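Local coordinates for protein ygiW (Escherichia coli, PDB 1NNX) that is of unknown function but belongs to the periplasmic bacterial OB-fold (BOF) family, whose fold commonly serves in binding ligands, at residues T26-K32 with D59-I64; D37-R43 with V84-V90; R72-V78 with V101-K106. All coordinates share one frame; numbering follows the deposited sequence.

Contact 1. Residues T26-K32 with D59-I64. With SO4 (sulfate ion), chain B.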
loop_
_atom_site.group_PDB
_atom_site.type_symbol
_atom_site.label_atom_id
_atom_site.label_comp_id
_atom_site.label_asym_id
_atom_site.label_seq_id
_atom_site.Cartn_x
_atom_site.Cartn_y
_atom_site.Cartn_z
ATOM N N THR A 26 8.231 -0.911 5.527
ATOM C CA THR A 26 7.524 -0.741 6.774
ATOM C C THR A 26 6.472 -1.817 6.929
ATOM O O THR A 26 5.860 -2.259 5.964
ATOM C CB THR A 26 6.848 0.638 6.762
ATOM O OG1 THR A 26 7.859 1.676 6.626
ATOM C CG2 THR A 26 5.944 0.899 8.023
ATOM N N THR A 27 6.189 -2.224 8.154
ATOM C CA THR A 27 5.164 -3.242 8.346
ATOM C C THR A 27 3.776 -2.606 8.236
ATOM O O THR A 27 3.600 -1.405 8.498
ATOM C CB THR A 27 5.274 -3.890 9.773
ATOM O OG1 THR A 27 4.999 -2.895 10.741
ATOM C CG2 THR A 27 6.696 -4.490 9.983
ATOM N N VAL A 28 2.822 -3.432 7.779
ATOM C CA VAL A 28 1.424 -2.948 7.683
ATOM C C VAL A 28 0.903 -2.400 9.014
ATOM O O VAL A 28 0.360 -1.315 9.068
ATOM C CB VAL A 28 0.489 -4.038 7.216
ATOM C CG1 VAL A 28 -0.986 -3.593 7.482
ATOM C CG2 VAL A 28 0.715 -4.264 5.711
ATOM N N GLU A 29 1.175 -3.128 10.106
ATOM C CA GLU A 29 0.698 -2.686 11.393
ATOM C C GLU A 29 1.249 -1.346 11.808
ATOM O O GLU A 29 0.506 -0.474 12.297
ATOM C CB GLU A 29 0.634 -3.774 12.504
ATOM C CG GLU A 29 -0.382 -3.439 13.723
ATOM C CD GLU A 29 -1.823 -3.406 13.288
ATOM O OE1 GLU A 29 -2.626 -2.740 13.980
ATOM O OE2 GLU A 29 -2.154 -4.054 12.264
ATOM N N SER A 30 2.549 -1.091 11.572
ATOM C CA SER A 30 3.051 0.188 11.931
ATOM C C SER A 30 2.626 1.323 10.970
ATOM O O SER A 30 2.517 2.461 11.385
ATOM C CB SER A 30 4.582 0.169 12.128
ATOM O OG SER A 30 5.259 -0.011 10.924
ATOM N N ALA A 31 2.387 0.983 9.695
ATOM C CA ALA A 31 1.947 1.989 8.744
ATOM C C ALA A 31 0.615 2.574 9.173
ATOM O O ALA A 31 0.348 3.749 8.926
ATOM C CB ALA A 31 1.827 1.367 7.357
ATOM N N LYS A 32 -0.197 1.789 9.833
ATOM C CA LYS A 32 -1.484 2.306 10.284
ATOM C C LYS A 32 -1.332 3.411 11.293
ATOM O O LYS A 32 -2.248 4.244 11.491
ATOM C CB LYS A 32 -2.331 1.215 10.923
ATOM C CG LYS A 32 -2.696 0.134 10.041
ATOM C CD LYS A 32 -3.625 -0.784 10.826
ATOM C CE LYS A 32 -3.804 -2.056 10.057
ATOM N NZ LYS A 32 -4.558 -3.095 10.796
ATOM N N ASP A 59 0.282 -8.489 5.267
ATOM C CA ASP A 59 1.690 -8.918 5.528
ATOM C C ASP A 59 1.602 -9.659 6.856
ATOM O O ASP A 59 0.542 -9.852 7.449
ATOM C CB ASP A 59 2.766 -7.815 5.483
ATOM C CG ASP A 59 2.791 -6.876 6.650
ATOM O OD1 ASP A 59 2.013 -7.051 7.607
ATOM O OD2 ASP A 59 3.644 -5.945 6.601
ATOM N N ALA A 60 2.754 -10.153 7.332
ATOM C CA ALA A 60 2.703 -10.884 8.586
ATOM C C ALA A 60 2.180 -10.129 9.821
ATOM O O ALA A 60 1.793 -10.757 10.811
ATOM C CB ALA A 60 4.096 -11.396 8.889
ATOM N N SER A 61 2.192 -8.804 9.798
ATOM C CA SER A 61 1.746 -8.008 10.906
ATOM C C SER A 61 0.283 -7.573 10.908
ATOM O O SER A 61 -0.211 -7.166 11.934
ATOM C CB SER A 61 2.613 -6.764 11.023
ATOM O OG SER A 61 2.352 -5.793 9.961
ATOM N N GLY A 62 -0.394 -7.654 9.765
ATOM C CA GLY A 62 -1.771 -7.169 9.729
ATOM C C GLY A 62 -2.225 -6.912 8.310
ATOM O O GLY A 62 -1.547 -7.272 7.330
ATOM N N THR A 63 -3.423 -6.356 8.196
ATOM C CA THR A 63 -3.982 -6.044 6.852
ATOM C C THR A 63 -4.376 -4.586 6.802
ATOM O O THR A 63 -4.624 -3.913 7.842
ATOM C CB THR A 63 -5.239 -6.877 6.512
ATOM O OG1 THR A 63 -6.304 -6.559 7.445
ATOM C CG2 THR A 63 -4.917 -8.381 6.503
ATOM N N ILE A 64 -4.408 -4.039 5.582
ATOM C CA ILE A 64 -4.767 -2.649 5.405
ATOM C C ILE A 64 -5.378 -2.545 4.024
ATOM O O ILE A 64 -5.009 -3.319 3.087
ATOM C CB ILE A 64 -3.529 -1.721 5.518
ATOM C CG1 ILE A 64 -3.980 -0.255 5.562
ATOM C CG2 ILE A 64 -2.496 -1.990 4.365
ATOM C CD1 ILE A 64 -2.790 0.702 5.890
HETATM S S SO4 B . -5.752 -6.578 11.114
HETATM O O1 SO4 B . -5.915 -7.684 10.158
HETATM O O2 SO4 B . -5.534 -7.181 12.447
HETATM O O3 SO4 B . -4.627 -5.685 10.799
HETATM O O4 SO4 B . -7.017 -5.781 11.067
HETATM O O HOH W 1 5.246 -4.572 4.739
#
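Val28 and Glu29, at the start of the short helix 28-31, present their backbone N-H groups to Asp59 and Ser61 in the type I beta turn 59-62, which links strands 54-59 and 62-67 of the OB-fold sheet. Two nearly straight hydrogen bonds cross here: Val28 N to Asp59 OD2 at 2.9 Å, and Glu29 N to Ser61 OG with an N-H...O angle of 167°. Asp59 OD2 is met on its syn side, 32° out of the carboxylate plane. Its other oxygen, OD1, closes an Asx turn: it accepts from Ser61 N above the plane and from Ser61 OG, at 2.7 Å, through its syn lone pair. The Ser61 hydroxyl thus gives its proton to Asp59 and accepts from Glu29 N, which fixes its rotation. A water lies within hydrogen-bonding distance of Thr26 O and Asp59 OD2.

Apolar contact lies beneath. With CG1 of Val28 anti to its backbone N (chi1 166°), that methyl reaches the backbone of Gly62 and Thr63 and lies 3.7 Å from Ile64 CB; CG2 rests against the Asp59 carboxylate. Phe57 of strand 54-59 touches both Val28 and Ile64.

At the charged margin, the extended chain of Lys32 sets CE 3.0 Å from Thr63 O and, in the conformer given for Glu29, pairs NZ with Glu29 OE2 in a salt bridge. A sulfate ion, probably from the crystallisation liquor, adds a link: its O3 takes bonds from Lys32 NZ and Thr63 N, while Thr63 OG1 donates to sulfate O1 at 3.0 Å.

Contact 2. Residues D37-R43 with V84-V90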
loop_
_atom_site.group_PDB
_atom_site.type_symbol
_atom_site.label_atom_id
_atom_site.label_comp_id
_atom_site.label_asym_id
_atom_site.label_seq_id
_atom_site.Cartn_x
_atom_site.Cartn_y
_atom_site.Cartn_z
ATOM N N ASP A 37 -0.539 11.414 4.930
ATOM C CA ASP A 37 0.410 11.954 3.963
ATOM C C ASP A 37 1.877 11.636 4.230
ATOM O O ASP A 37 2.750 12.501 4.257
ATOM C CB ASP A 37 0.195 13.490 3.790
ATOM C CG ASP A 37 0.446 13.975 2.362
ATOM O OD1 ASP A 37 0.843 15.163 2.223
ATOM O OD2 ASP A 37 0.276 13.198 1.377
ATOM N N THR A 38 2.130 10.363 4.444
ATOM C CA THR A 38 3.455 9.832 4.673
ATOM C C THR A 38 3.733 8.787 3.586
ATOM O O THR A 38 2.945 7.858 3.443
ATOM C CB THR A 38 3.532 9.135 6.054
ATOM O OG1 THR A 38 3.267 10.098 7.087
ATOM C CG2 THR A 38 4.908 8.540 6.266
ATOM N N TRP A 39 4.892 8.879 2.933
ATOM C CA TRP A 39 5.321 7.917 1.917
ATOM C C TRP A 39 5.812 6.634 2.573
ATOM O O TRP A 39 6.647 6.679 3.535
ATOM C CB TRP A 39 6.444 8.525 1.088
ATOM C CG TRP A 39 6.888 7.647 0.001
ATOM C CD1 TRP A 39 7.978 6.848 -0.003
ATOM C CD2 TRP A 39 6.273 7.512 -1.283
ATOM N NE1 TRP A 39 8.078 6.207 -1.208
ATOM C CE2 TRP A 39 7.048 6.593 -2.015
ATOM C CE3 TRP A 39 5.141 8.081 -1.889
ATOM C CZ2 TRP A 39 6.741 6.227 -3.347
ATOM C CZ3 TRP A 39 4.822 7.701 -3.249
ATOM C CH2 TRP A 39 5.634 6.785 -3.931
ATOM N N VAL A 40 5.321 5.494 2.107
ATOM C CA VAL A 40 5.718 4.181 2.652
ATOM C C VAL A 40 5.929 3.163 1.543
ATOM O O VAL A 40 5.367 3.287 0.444
ATOM C CB VAL A 40 4.471 3.348 3.343
ATOM C CG1 VAL A 40 3.129 3.687 2.789
ATOM C CG2 VAL A 40 4.456 1.785 2.881
ATOM N N THR A 41 6.677 2.122 1.827
ATOM C CA THR A 41 6.887 0.981 1.004
ATOM C C THR A 41 6.496 -0.210 1.882
ATOM O O THR A 41 6.925 -0.325 3.043
ATOM C CB THR A 41 8.366 0.807 0.583
ATOM O OG1 THR A 41 8.835 1.963 -0.140
ATOM C CG2 THR A 41 8.524 -0.456 -0.214
ATOM N N LEU A 42 5.657 -1.106 1.389
ATOM C CA LEU A 42 5.215 -2.313 2.089
ATOM C C LEU A 42 5.424 -3.527 1.212
ATOM O O LEU A 42 5.443 -3.412 -0.051
ATOM C CB LEU A 42 3.699 -2.204 2.436
ATOM C CG LEU A 42 3.325 -0.954 3.219
ATOM C CD1 LEU A 42 1.760 -0.910 3.244
ATOM C CD2 LEU A 42 3.892 -0.933 4.563
ATOM N N ARG A 43 5.550 -4.696 1.817
ATOM C CA ARG A 43 5.663 -5.906 1.068
ATOM C C ARG A 43 4.693 -6.920 1.617
ATOM O O ARG A 43 4.552 -7.052 2.845
ATOM C CB ARG A 43 7.096 -6.480 1.110
ATOM C CG ARG A 43 8.014 -5.728 0.176
ATOM C CD ARG A 43 9.456 -6.363 0.182
ATOM N NE ARG A 43 10.283 -5.815 -0.884
ATOM C CZ ARG A 43 11.177 -6.538 -1.551
ATOM N NH1 ARG A 43 11.327 -7.821 -1.256
ATOM N NH2 ARG A 43 11.942 -5.977 -2.470
ATOM N N VAL A 84 4.213 -9.019 -3.389
ATOM C CA VAL A 84 4.352 -7.743 -4.115
ATOM C C VAL A 84 4.886 -6.644 -3.240
ATOM O O VAL A 84 4.784 -6.698 -1.962
ATOM C CB VAL A 84 2.987 -7.191 -4.706
ATOM C CG1 VAL A 84 2.466 -8.154 -5.783
ATOM C CG2 VAL A 84 1.969 -6.974 -3.601
ATOM N N GLU A 85 5.550 -5.705 -3.872
ATOM C CA GLU A 85 6.008 -4.553 -3.165
ATOM C C GLU A 85 5.120 -3.355 -3.629
ATOM O O GLU A 85 4.962 -3.123 -4.849
ATOM C CB GLU A 85 7.481 -4.148 -3.322
ATOM C CG GLU A 85 7.935 -2.878 -2.567
ATOM C CD GLU A 85 9.400 -2.562 -2.809
ATOM O OE1 GLU A 85 10.229 -3.191 -2.117
ATOM O OE2 GLU A 85 9.683 -1.721 -3.699
ATOM N N ILE A 86 4.563 -2.587 -2.712
ATOM C CA ILE A 86 3.789 -1.406 -3.053
ATOM C C ILE A 86 4.424 -0.185 -2.448
ATOM O O ILE A 86 5.050 -0.261 -1.381
ATOM C CB ILE A 86 2.310 -1.477 -2.614
ATOM C CG1 ILE A 86 2.171 -1.716 -1.084
ATOM C CG2 ILE A 86 1.594 -2.604 -3.435
ATOM C CD1 ILE A 86 0.731 -1.757 -0.577
ATOM N N GLN A 87 4.344 0.933 -3.149
ATOM C CA GLN A 87 4.837 2.213 -2.681
ATOM C C GLN A 87 3.712 3.211 -2.869
ATOM O O GLN A 87 3.033 3.192 -3.915
ATOM C CB GLN A 87 6.089 2.679 -3.443
ATOM C CG GLN A 87 7.245 1.690 -3.319
ATOM C CD GLN A 87 8.556 2.189 -3.937
ATOM O OE1 GLN A 87 9.467 1.390 -4.199
ATOM N NE2 GLN A 87 8.662 3.476 -4.153
ATOM N N GLY A 88 3.514 4.085 -1.901
ATOM C CA GLY A 88 2.469 5.096 -1.998
ATOM C C GLY A 88 2.370 5.857 -0.714
ATOM O O GLY A 88 3.279 5.776 0.124
ATOM N N GLU A 89 1.278 6.565 -0.553
ATOM C CA GLU A 89 1.083 7.404 0.647
ATOM C C GLU A 89 0.061 6.896 1.586
ATOM O O GLU A 89 -0.994 6.420 1.173
ATOM C CB GLU A 89 0.610 8.804 0.269
ATOM C CG GLU A 89 1.515 9.535 -0.702
ATOM C CD GLU A 89 1.201 9.281 -2.134
ATOM O OE1 GLU A 89 0.213 8.578 -2.432
ATOM O OE2 GLU A 89 1.959 9.808 -2.966
ATOM N N VAL A 90 0.381 7.000 2.873
ATOM C CA VAL A 90 -0.605 6.665 3.907
ATOM C C VAL A 90 -1.666 7.782 3.803
ATOM O O VAL A 90 -1.325 8.963 3.780
ATOM C CB VAL A 90 0.062 6.692 5.340
ATOM C CG1 VAL A 90 -1.054 6.660 6.454
ATOM C CG2 VAL A 90 0.905 5.466 5.517
#
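The Trp39 ring leans over the neighbouring strand, covering the backbone of Gln87 and Gly88 with one face. Gly88 CA makes a CH-pi contact 4.1 Å from the centroid of the six-membered ring, 25° off its normal. Glu89 OE2 comes to the ring edge in plane, 3.6 Å from Trp39 CZ3, its carboxylate turned 73° against the indole. CG of Trp39 stands anti to the backbone N (chi1 -177°), carrying the ring across to this strand. Pro8 and Lys102 also touch the indole.

Thr41 lies alongside Gln87 on the same face, and its CG2 touches Glu85 CG. Beneath these side chains, strands 38-43 and 84-90 pair antiparallel, joining the first strand of the OB-fold sheet to 84-93 and so connecting its two ends. Val40-Gly88 and Leu42-Ile86 are hydrogen-bonded pairs, with Val40 N to Gly88 O at 2.9 Å.

Val40, Leu42, Ile86 and Val90 share the other face, where Leu42 CB meets Ile86 CG1 at 3.9 Å and Phe57 packs on both. On the face of Trp39 and Thr41, in the conformers given, Arg43 grips Glu85 side-on: NE, at 2.9 Å, and the more distant NH2 both bond OE1 from one side of the carboxylate.

Contact 3. Residues R72-V78 with V101-K106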
loop_
_atom_site.group_PDB
_atom_site.type_symbol
_atom_site.label_atom_id
_atom_site.label_comp_id
_atom_site.label_asym_id
_atom_site.label_seq_id
_atom_site.Cartn_x
_atom_site.Cartn_y
_atom_site.Cartn_z
ATOM N N ARG A 72 -2.105 1.322 -12.546
ATOM C CA ARG A 72 -0.889 0.873 -11.848
ATOM C C ARG A 72 -0.439 -0.539 -12.212
ATOM O O ARG A 72 0.719 -0.895 -12.059
ATOM C CB ARG A 72 -1.088 0.923 -10.313
ATOM C CG ARG A 72 -1.562 2.208 -9.801
ATOM C CD ARG A 72 -0.561 3.345 -10.173
ATOM N NE ARG A 72 -1.143 4.639 -9.837
ATOM C CZ ARG A 72 -0.638 5.813 -10.195
ATOM N NH1 ARG A 72 0.477 5.870 -10.909
ATOM N NH2 ARG A 72 -1.256 6.937 -9.831
ATOM N N TRP A 73 -1.334 -1.340 -12.789
ATOM C CA TRP A 73 -0.953 -2.715 -13.051
ATOM C C TRP A 73 0.126 -2.886 -14.119
ATOM O O TRP A 73 0.981 -3.753 -14.007
ATOM C CB TRP A 73 -2.204 -3.562 -13.362
ATOM C CG TRP A 73 -3.247 -3.548 -12.231
ATOM C CD1 TRP A 73 -4.406 -2.845 -12.213
ATOM C CD2 TRP A 73 -3.157 -4.199 -10.944
ATOM N NE1 TRP A 73 -5.049 -3.012 -11.032
ATOM C CE2 TRP A 73 -4.311 -3.839 -10.221
ATOM C CE3 TRP A 73 -2.224 -5.056 -10.342
ATOM C CZ2 TRP A 73 -4.569 -4.295 -8.921
ATOM C CZ3 TRP A 73 -2.488 -5.520 -9.027
ATOM C CH2 TRP A 73 -3.644 -5.136 -8.332
ATOM N N ASN A 74 0.079 -2.062 -15.160
ATOM C CA ASN A 74 1.076 -2.143 -16.216
ATOM C C ASN A 74 1.365 -3.515 -16.817
ATOM O O ASN A 74 2.526 -3.886 -16.987
ATOM C CB ASN A 74 2.398 -1.534 -15.724
ATOM C CG ASN A 74 2.289 -0.039 -15.487
ATOM O OD1 ASN A 74 1.583 0.650 -16.207
ATOM N ND2 ASN A 74 2.999 0.467 -14.494
ATOM N N GLY A 75 0.318 -4.267 -17.145
ATOM C CA GLY A 75 0.513 -5.578 -17.755
ATOM C C GLY A 75 0.820 -6.736 -16.814
ATOM O O GLY A 75 0.836 -7.912 -17.235
ATOM N N VAL A 76 1.058 -6.406 -15.544
ATOM C CA VAL A 76 1.363 -7.390 -14.513
ATOM C C VAL A 76 0.099 -7.978 -13.904
ATOM O O VAL A 76 -0.846 -7.236 -13.573
ATOM C CB VAL A 76 2.155 -6.744 -13.383
ATOM C CG1 VAL A 76 2.600 -7.808 -12.350
ATOM C CG2 VAL A 76 3.358 -6.041 -13.970
ATOM N N THR A 77 0.063 -9.306 -13.813
ATOM C CA THR A 77 -1.087 -9.973 -13.200
ATOM C C THR A 77 -0.611 -10.423 -11.833
ATOM O O THR A 77 0.433 -11.061 -11.694
ATOM C CB THR A 77 -1.591 -11.244 -13.975
ATOM O OG1 THR A 77 -2.254 -10.858 -15.191
ATOM C CG2 THR A 77 -2.629 -11.984 -13.131
ATOM N N VAL A 78 -1.407 -10.083 -10.839
ATOM C CA VAL A 78 -1.099 -10.428 -9.472
ATOM C C VAL A 78 -2.215 -11.309 -8.887
ATOM O O VAL A 78 -3.408 -11.007 -9.057
ATOM C CB VAL A 78 -1.001 -9.094 -8.575
ATOM C CG1 VAL A 78 -0.940 -9.443 -7.079
ATOM C CG2 VAL A 78 0.224 -8.263 -8.954
ATOM N N VAL A 101 -1.797 3.778 -3.659
ATOM C CA VAL A 101 -0.646 3.164 -4.301
ATOM C C VAL A 101 -0.156 3.835 -5.569
ATOM O O VAL A 101 -0.945 4.016 -6.539
ATOM C CB VAL A 101 -0.956 1.660 -4.552
ATOM C CG1 VAL A 101 0.213 1.013 -5.270
ATOM C CG2 VAL A 101 -1.305 0.946 -3.193
ATOM N N LYS A 102 1.131 4.178 -5.599
ATOM C CA LYS A 102 1.710 4.761 -6.840
ATOM C C LYS A 102 2.371 3.710 -7.704
ATOM O O LYS A 102 2.498 3.880 -8.913
ATOM C CB LYS A 102 2.788 5.797 -6.500
ATOM C CG LYS A 102 2.262 7.097 -5.996
ATOM C CD LYS A 102 1.547 7.870 -7.176
ATOM C CE LYS A 102 1.238 9.310 -6.817
ATOM N NZ LYS A 102 0.421 9.977 -7.933
ATOM N N GLN A 103 2.807 2.606 -7.108
ATOM C CA GLN A 103 3.528 1.583 -7.812
ATOM C C GLN A 103 3.367 0.234 -7.152
ATOM O O GLN A 103 3.416 0.112 -5.923
ATOM C CB GLN A 103 5.001 1.865 -8.140
ATOM C CG GLN A 103 5.803 0.678 -8.802
ATOM C CD GLN A 103 7.056 1.074 -9.515
ATOM O OE1 GLN A 103 7.501 2.200 -9.452
ATOM N NE2 GLN A 103 7.633 0.116 -10.227
ATOM N N ILE A 104 3.166 -0.793 -7.953
ATOM C CA ILE A 104 3.086 -2.139 -7.464
ATOM C C ILE A 104 3.976 -2.983 -8.357
ATOM O O ILE A 104 3.907 -2.889 -9.624
ATOM C CB ILE A 104 1.611 -2.656 -7.427
ATOM C CG1 ILE A 104 1.621 -4.078 -6.872
ATOM C CG2 ILE A 104 0.937 -2.557 -8.863
ATOM C CD1 ILE A 104 0.253 -4.556 -6.457
ATOM N N ARG A 105 4.834 -3.776 -7.746
ATOM C CA ARG A 105 5.674 -4.713 -8.499
ATOM C C ARG A 105 5.766 -6.078 -7.810
ATOM O O ARG A 105 5.676 -6.201 -6.595
ATOM C CB ARG A 105 7.078 -4.156 -8.734
ATOM C CG ARG A 105 7.853 -3.737 -7.538
ATOM C CD ARG A 105 9.202 -3.118 -8.014
ATOM N NE ARG A 105 9.973 -4.152 -8.707
ATOM C CZ ARG A 105 10.950 -4.858 -8.148
ATOM N NH1 ARG A 105 11.308 -4.627 -6.892
ATOM N NH2 ARG A 105 11.519 -5.852 -8.819
ATOM N N LYS A 106 5.861 -7.157 -8.597
ATOM C CA LYS A 106 5.990 -8.465 -8.000
ATOM C C LYS A 106 7.437 -8.682 -7.501
ATOM O O LYS A 106 8.423 -8.169 -8.069
ATOM C CB LYS A 106 5.618 -9.548 -9.039
ATOM C CG LYS A 106 4.128 -9.580 -9.332
ATOM C CD LYS A 106 3.576 -10.947 -9.798
ATOM C CE LYS A 106 3.972 -11.284 -11.211
ATOM N NZ LYS A 106 2.915 -12.160 -11.798
HETATM O O HOH W 2 2.740 0.010 -10.755
HETATM O O HOH W 3 3.238 -3.078 -12.400
HETATM O O HOH W 4 2.473 -11.100 -14.912
#
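The loop between strands 62-67 and 84-93 of the OB fold, with its type I' turn 73-76, lies along strand 103-106 beside the classic beta bulge in which Lys102 and Gln103 sit opposite Gln87. Ile104 points into the loop: its CG2 packs 3.6 Å from Arg72 O, and its CD1 reaches Trp73 CZ3 at 3.9 Å. CG1 of Ile104 is anti to the backbone N (chi1 -179°), directing CD1 to the indole, whose ring also meets Tyr55 edge-to-face.

Arg72 bends at chi2 (-59°) and runs side by side with Lys102; Lys102 CD lies over one guanidinium face, while Arg72 CD touches Lys102 O at 3.4 Å. Arg72 NH2 and Lys102 NZ are 4.0 Å apart, a proximity of like charges that Glu89, which touches Lys102, may ease. Waters link the two backbones: one bridges Arg72 O and Ile104 N, another lies between Trp73 O and Ile104 O, near enough to bond either.

At the far end, Lys106 runs antiparallel to the side chains of Val76 and Val78, its CG 3.8 Å from Val76 CG1. A bend at chi3 brings its amino group to the loop backbone, where Lys106 NZ donates to Thr77 O at 2.7 Å, almost in line with the carbonyl bond.

Contacts 1 and 3 lie on opposite sides of the chain's centre, about 19 Å apart between their centres and without touching; contact 2 touches both. Contact 1 is a surface contact, fastening helix 28-31 to a turn by polar side chains and backbone N-H groups. Contact 2, nearest the centre, is partly buried and relies on regular strand pairing with one apolar face. Contact 3, also partly buried but farther out, brings an irregular loop against a strand by apolar packing, bridging waters and one lysine bond. Strand 84-93 is shared ground: 84-90 pairs with 37-43 on one edge and with 101-106 on the other. Contact 1 joins contact 2 through a probable bond from Thr26 N to Thr41 O.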